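Long-range contact in putative enoyl-CoA hydratase/isomerase (Mycobacterium abscessus, PDB 4MI2), which probably isomerises a ring-epoxidised phenylacetyl-CoA in phenylacetate degradation, as a trimeric member of the crotonase-like enoyl-CoA hydratase/isomerase family: residues A7-I21 with E39-V53. Residues are numbered along the deposited sequence; the frame is centred on the assembly and turned at random. Where two conformers were deposited one is given.
Sequences AAVAYSVNHAGVAAI and ELLQALLAAGGDPAV
The hairpin strands 9-13 and 18-21 lie over helix 39-49: strand 9-13 runs nearly parallel to the helix, 15° between their axes, and strand 18-21 nearly antiparallel, at 175°. This is the start of the crotonase fold. Strand 18-23, helix 34-49 and strand 55-60 form a beta-alpha-beta unit, and strand 9-13 is one of the two outermost strands of the sheet within this chain.

The axes of strand 9-13 and the helix approach to 8.4 Å, and the helix side facing Y11 carries the alanines A43, A46 and A47. Y11 CG is anti to the backbone N (chi1 179°), which leans the ring along the helix towards its C-terminal end and brings OH close to A47. The ring meets this surface obliquely, with Y11 CD1 3.9 Å from A43 CB and Y11 CZ 3.7 Å from A46 CB. I21 packs beside it from the second strand. I21 CG2 touches L40 CD1 and A43 CB, while I21 CD1 reaches L44 CD2 at 3.6 Å. L44 also touches V96 of helix 87-102. Further along, the methyl of A19 rests on A47 CB and both methyls of V53.

E39 extends beyond CG past V9, and its OE1 accepts from V9 N at 3.0 Å, nearly along the C-O axis. At the far end D50 OD1 accepts from A52 N, an Asx turn just after the helix. The other oxygen, D50 OD2, takes a hydrogen bond from a water at 2.6 Å. That water lies in the plane of the Y11 ring, 2.7 Å from Y11 OH.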
loop_
_atom_site.group_PDB
_atom_site.type_symbol
_atom_site.label_atom_id
_atom_site.label_comp_id
_atom_site.label_asym_id
_atom_site.label_seq_id
_atom_site.Cartn_x
_atom_site.Cartn_y
_atom_site.Cartn_z
ATOM N N ALA B 7 20.960 -22.470 24.001
ATOM C CA ALA B 7 21.175 -21.571 25.176
ATOM C C ALA B 7 20.874 -20.081 24.855
ATOM O O ALA B 7 20.109 -19.443 25.582
ATOM C CB ALA B 7 22.595 -21.747 25.721
ATOM N N ALA B 8 21.450 -19.542 23.776
ATOM C CA ALA B 8 21.208 -18.132 23.375
ATOM C C ALA B 8 19.791 -17.874 22.810
ATOM O O ALA B 8 19.201 -16.812 23.032
ATOM C CB ALA B 8 22.258 -17.684 22.369
ATOM N N VAL B 9 19.267 -18.840 22.063
ATOM C CA VAL B 9 17.886 -18.805 21.606
ATOM C C VAL B 9 17.190 -20.078 22.091
ATOM O O VAL B 9 17.667 -21.172 21.827
ATOM C CB VAL B 9 17.808 -18.712 20.068
ATOM C CG1 VAL B 9 16.359 -18.747 19.595
ATOM C CG2 VAL B 9 18.497 -17.446 19.574
ATOM N N ALA B 10 16.088 -19.941 22.819
ATOM C CA ALA B 10 15.347 -21.109 23.304
ATOM C C ALA B 10 14.331 -21.543 22.262
ATOM O O ALA B 10 13.652 -20.708 21.666
ATOM C CB ALA B 10 14.646 -20.803 24.623
ATOM N N TYR B 11 14.239 -22.849 22.041
ATOM C CA TYR B 11 13.271 -23.425 21.123
ATOM C C TYR B 11 12.528 -24.561 21.806
ATOM O O TYR B 11 13.140 -25.404 22.465
ATOM C CB TYR B 11 13.974 -23.957 19.873
ATOM C CG TYR B 11 13.043 -24.599 18.870
ATOM C CD1 TYR B 11 12.273 -23.825 18.023
ATOM C CD2 TYR B 11 12.937 -25.985 18.766
ATOM C CE1 TYR B 11 11.420 -24.399 17.092
ATOM C CE2 TYR B 11 12.085 -26.576 17.836
ATOM C CZ TYR B 11 11.328 -25.772 17.000
ATOM O OH TYR B 11 10.476 -26.331 16.078
ATOM N N SER B 12 11.210 -24.582 21.643
ATOM C CA SER B 12 10.385 -25.710 22.082
ATOM C C SER B 12 9.094 -25.786 21.267
ATOM O O SER B 12 8.616 -24.777 20.750
ATOM C CB SER B 12 10.042 -25.581 23.570
ATOM O OG SER B 12 9.275 -24.413 23.806
ATOM N N VAL B 13 8.541 -26.988 21.147
ATOM C CA VAL B 13 7.218 -27.174 20.541
ATOM C C VAL B 13 6.309 -27.736 21.620
ATOM O O VAL B 13 6.637 -28.763 22.212
ATOM C CB VAL B 13 7.248 -28.159 19.354
ATOM C CG1 VAL B 13 5.852 -28.296 18.743
ATOM C CG2 VAL B 13 8.266 -27.720 18.308
ATOM N N ASN B 14 5.182 -27.076 21.885
ATOM C CA ASN B 14 4.293 -27.523 22.961
ATOM C C ASN B 14 3.247 -28.559 22.504
ATOM O O ASN B 14 3.257 -29.025 21.359
ATOM C CB ASN B 14 3.673 -26.320 23.716
ATOM C CG ASN B 14 2.456 -25.717 23.027
ATOM O OD1 ASN B 14 2.006 -26.177 21.981
ATOM N ND2 ASN B 14 1.917 -24.659 23.627
ATOM N N HIS B 15 2.382 -28.935 23.443
ATOM C CA HIS B 15 1.316 -29.928 23.234
ATOM C C HIS B 15 0.377 -29.594 22.074
ATOM O O HIS B 15 -0.111 -30.492 21.395
ATOM C CB HIS B 15 0.486 -30.060 24.521
ATOM C CG HIS B 15 -0.053 -28.752 25.015
ATOM N ND1 HIS B 15 0.699 -27.878 25.773
ATOM C CD2 HIS B 15 -1.255 -28.157 24.830
ATOM C CE1 HIS B 15 -0.022 -26.802 26.040
ATOM N NE2 HIS B 15 -1.209 -26.942 25.475
ATOM N N ALA B 16 0.115 -28.308 21.867
ATOM C CA ALA B 16 -0.811 -27.853 20.833
ATOM C C ALA B 16 -0.130 -27.559 19.480
ATOM O O ALA B 16 -0.788 -27.112 18.542
ATOM C CB ALA B 16 -1.552 -26.619 21.325
ATOM N N GLY B 17 1.175 -27.805 19.380
ATOM C CA GLY B 17 1.911 -27.556 18.145
ATOM C C GLY B 17 2.367 -26.111 17.969
ATOM O O GLY B 17 2.628 -25.671 16.846
ATOM N N VAL B 18 2.460 -25.378 19.074
ATOM C CA VAL B 18 2.998 -24.029 19.059
ATOM C C VAL B 18 4.505 -24.137 19.206
ATOM O O VAL B 18 4.979 -24.673 20.203
ATOM C CB VAL B 18 2.459 -23.186 20.231
ATOM C CG1 VAL B 18 3.114 -21.814 20.250
ATOM C CG2 VAL B 18 0.945 -23.060 20.147
ATOM N N ALA B 19 5.253 -23.637 18.225
ATOM C CA ALA B 19 6.703 -23.536 18.355
ATOM C C ALA B 19 7.046 -22.193 18.971
ATOM O O ALA B 19 6.682 -21.147 18.438
ATOM C CB ALA B 19 7.394 -23.698 17.011
ATOM N N ALA B 20 7.732 -22.234 20.112
ATOM C CA ALA B 20 8.160 -21.033 20.805
ATOM C C ALA B 20 9.629 -20.778 20.486
ATOM O O ALA B 20 10.466 -21.652 20.705
ATOM C CB ALA B 20 7.952 -21.179 22.307
ATOM N N ILE B 21 9.926 -19.597 19.946
ATOM C CA ILE B 21 11.297 -19.159 19.708
ATOM C C ILE B 21 11.548 -17.940 20.596
ATOM O O ILE B 21 10.900 -16.903 20.429
ATOM C CB ILE B 21 11.528 -18.786 18.226
ATOM C CG1 ILE B 21 11.181 -19.972 17.312
ATOM C CG2 ILE B 21 12.976 -18.335 17.993
ATOM C CD1 ILE B 21 11.317 -19.674 15.829
ATOM N N GLU B 39 21.879 -19.850 16.018
ATOM C CA GLU B 39 20.858 -20.576 16.767
ATOM C C GLU B 39 19.450 -20.131 16.349
ATOM O O GLU B 39 18.519 -20.938 16.314
ATOM C CB GLU B 39 21.071 -20.420 18.279
ATOM C CG GLU B 39 22.309 -21.141 18.818
ATOM C CD GLU B 39 22.441 -21.072 20.339
ATOM O OE1 GLU B 39 21.557 -20.502 21.018
ATOM O OE2 GLU B 39 23.442 -21.595 20.879
ATOM N N LEU B 40 19.301 -18.852 16.010
ATOM C CA LEU B 40 18.021 -18.342 15.514
ATOM C C LEU B 40 17.640 -19.019 14.192
ATOM O O LEU B 40 16.490 -19.438 14.026
ATOM C CB LEU B 40 18.059 -16.817 15.353
ATOM C CG LEU B 40 16.771 -16.146 14.860
ATOM C CD1 LEU B 40 15.587 -16.535 15.734
ATOM C CD2 LEU B 40 16.935 -14.630 14.822
ATOM N N LEU B 41 18.608 -19.135 13.276
ATOM C CA LEU B 41 18.411 -19.844 12.010
ATOM C C LEU B 41 17.956 -21.294 12.216
ATOM O O LEU B 41 16.988 -21.732 11.593
ATOM C CB LEU B 41 19.677 -19.816 11.154
ATOM C CG LEU B 41 19.645 -20.601 9.831
ATOM C CD1 LEU B 41 18.567 -20.040 8.913
ATOM C CD2 LEU B 41 21.005 -20.573 9.134
ATOM N N GLN B 42 18.657 -22.026 13.078
ATOM C CA GLN B 42 18.304 -23.414 13.386
ATOM C C GLN B 42 16.896 -23.545 13.992
ATOM O O GLN B 42 16.158 -24.474 13.663
ATOM C CB GLN B 42 19.344 -24.025 14.335
ATOM N N ALA B 43 16.524 -22.615 14.869
ATOM C CA ALA B 43 15.184 -22.621 15.459
ATOM C C ALA B 43 14.102 -22.375 14.394
ATOM O O ALA B 43 13.086 -23.087 14.366
ATOM C CB ALA B 43 15.073 -21.600 16.582
ATOM N N LEU B 44 14.314 -21.390 13.523
ATOM C CA LEU B 44 13.364 -21.112 12.433
ATOM C C LEU B 44 13.270 -22.272 11.426
ATOM O O LEU B 44 12.175 -22.628 10.974
ATOM C CB LEU B 44 13.729 -19.811 11.702
ATOM C CG LEU B 44 13.602 -18.524 12.521
ATOM C CD1 LEU B 44 14.397 -17.393 11.884
ATOM C CD2 LEU B 44 12.142 -18.118 12.701
ATOM N N LEU B 45 14.404 -22.862 11.075
ATOM C CA LEU B 45 14.380 -24.038 10.197
ATOM C C LEU B 45 13.640 -25.221 10.854
ATOM O O LEU B 45 12.849 -25.899 10.204
ATOM C CB LEU B 45 15.796 -24.437 9.769
ATOM C CG LEU B 45 16.494 -23.453 8.822
ATOM C CD1 LEU B 45 17.933 -23.882 8.561
ATOM C CD2 LEU B 45 15.738 -23.313 7.510
ATOM N N ALA B 46 13.880 -25.456 12.141
ATOM C CA ALA B 46 13.199 -26.535 12.854
ATOM C C ALA B 46 11.692 -26.298 12.807
ATOM O O ALA B 46 10.935 -27.176 12.409
ATOM C CB ALA B 46 13.686 -26.620 14.289
ATOM N N ALA B 47 11.271 -25.089 13.174
ATOM C CA ALA B 47 9.854 -24.710 13.145
ATOM C C ALA B 47 9.197 -24.903 11.772
ATOM O O ALA B 47 8.052 -25.347 11.683
ATOM C CB ALA B 47 9.692 -23.264 13.590
ATOM N N GLY B 48 9.915 -24.549 10.710
ATOM C CA GLY B 48 9.366 -24.617 9.355
ATOM C C GLY B 48 9.279 -26.012 8.763
ATOM O O GLY B 48 8.481 -26.258 7.854
ATOM N N GLY B 49 10.123 -26.916 9.259
ATOM C CA GLY B 49 10.218 -28.272 8.730
ATOM C C GLY B 49 9.452 -29.296 9.547
ATOM O O GLY B 49 9.275 -30.418 9.106
ATOM N N ASP B 50 9.002 -28.905 10.736
ATOM C CA ASP B 50 8.289 -29.796 11.649
ATOM C C ASP B 50 6.794 -29.812 11.309
ATOM O O ASP B 50 6.111 -28.817 11.516
ATOM C CB ASP B 50 8.507 -29.326 13.097
ATOM C CG ASP B 50 7.965 -30.311 14.142
ATOM O OD1 ASP B 50 7.087 -31.139 13.824
ATOM O OD2 ASP B 50 8.417 -30.246 15.298
ATOM N N PRO B 51 6.273 -30.955 10.820
ATOM C CA PRO B 51 4.876 -30.989 10.398
ATOM C C PRO B 51 3.869 -30.984 11.555
ATOM O O PRO B 51 2.674 -30.836 11.320
ATOM C CB PRO B 51 4.779 -32.300 9.604
ATOM C CG PRO B 51 5.839 -33.177 10.180
ATOM C CD PRO B 51 6.928 -32.274 10.689
ATOM N N ALA B 52 4.345 -31.143 12.785
ATOM C CA ALA B 52 3.480 -31.018 13.953
ATOM C C ALA B 52 3.252 -29.556 14.341
ATOM O O ALA B 52 2.365 -29.261 15.133
ATOM C CB ALA B 52 4.070 -31.780 15.126
ATOM N N VAL B 53 4.042 -28.639 13.788
ATOM C CA VAL B 53 3.937 -27.227 14.157
ATOM C C VAL B 53 2.734 -26.585 13.457
ATOM O O VAL B 53 2.606 -26.682 12.240
ATOM C CB VAL B 53 5.245 -26.472 13.826
ATOM C CG1 VAL B 53 5.049 -24.964 13.911
ATOM C CG2 VAL B 53 6.353 -26.929 14.764
HETATM O O HOH W 1 10.554 -29.040 16.033
#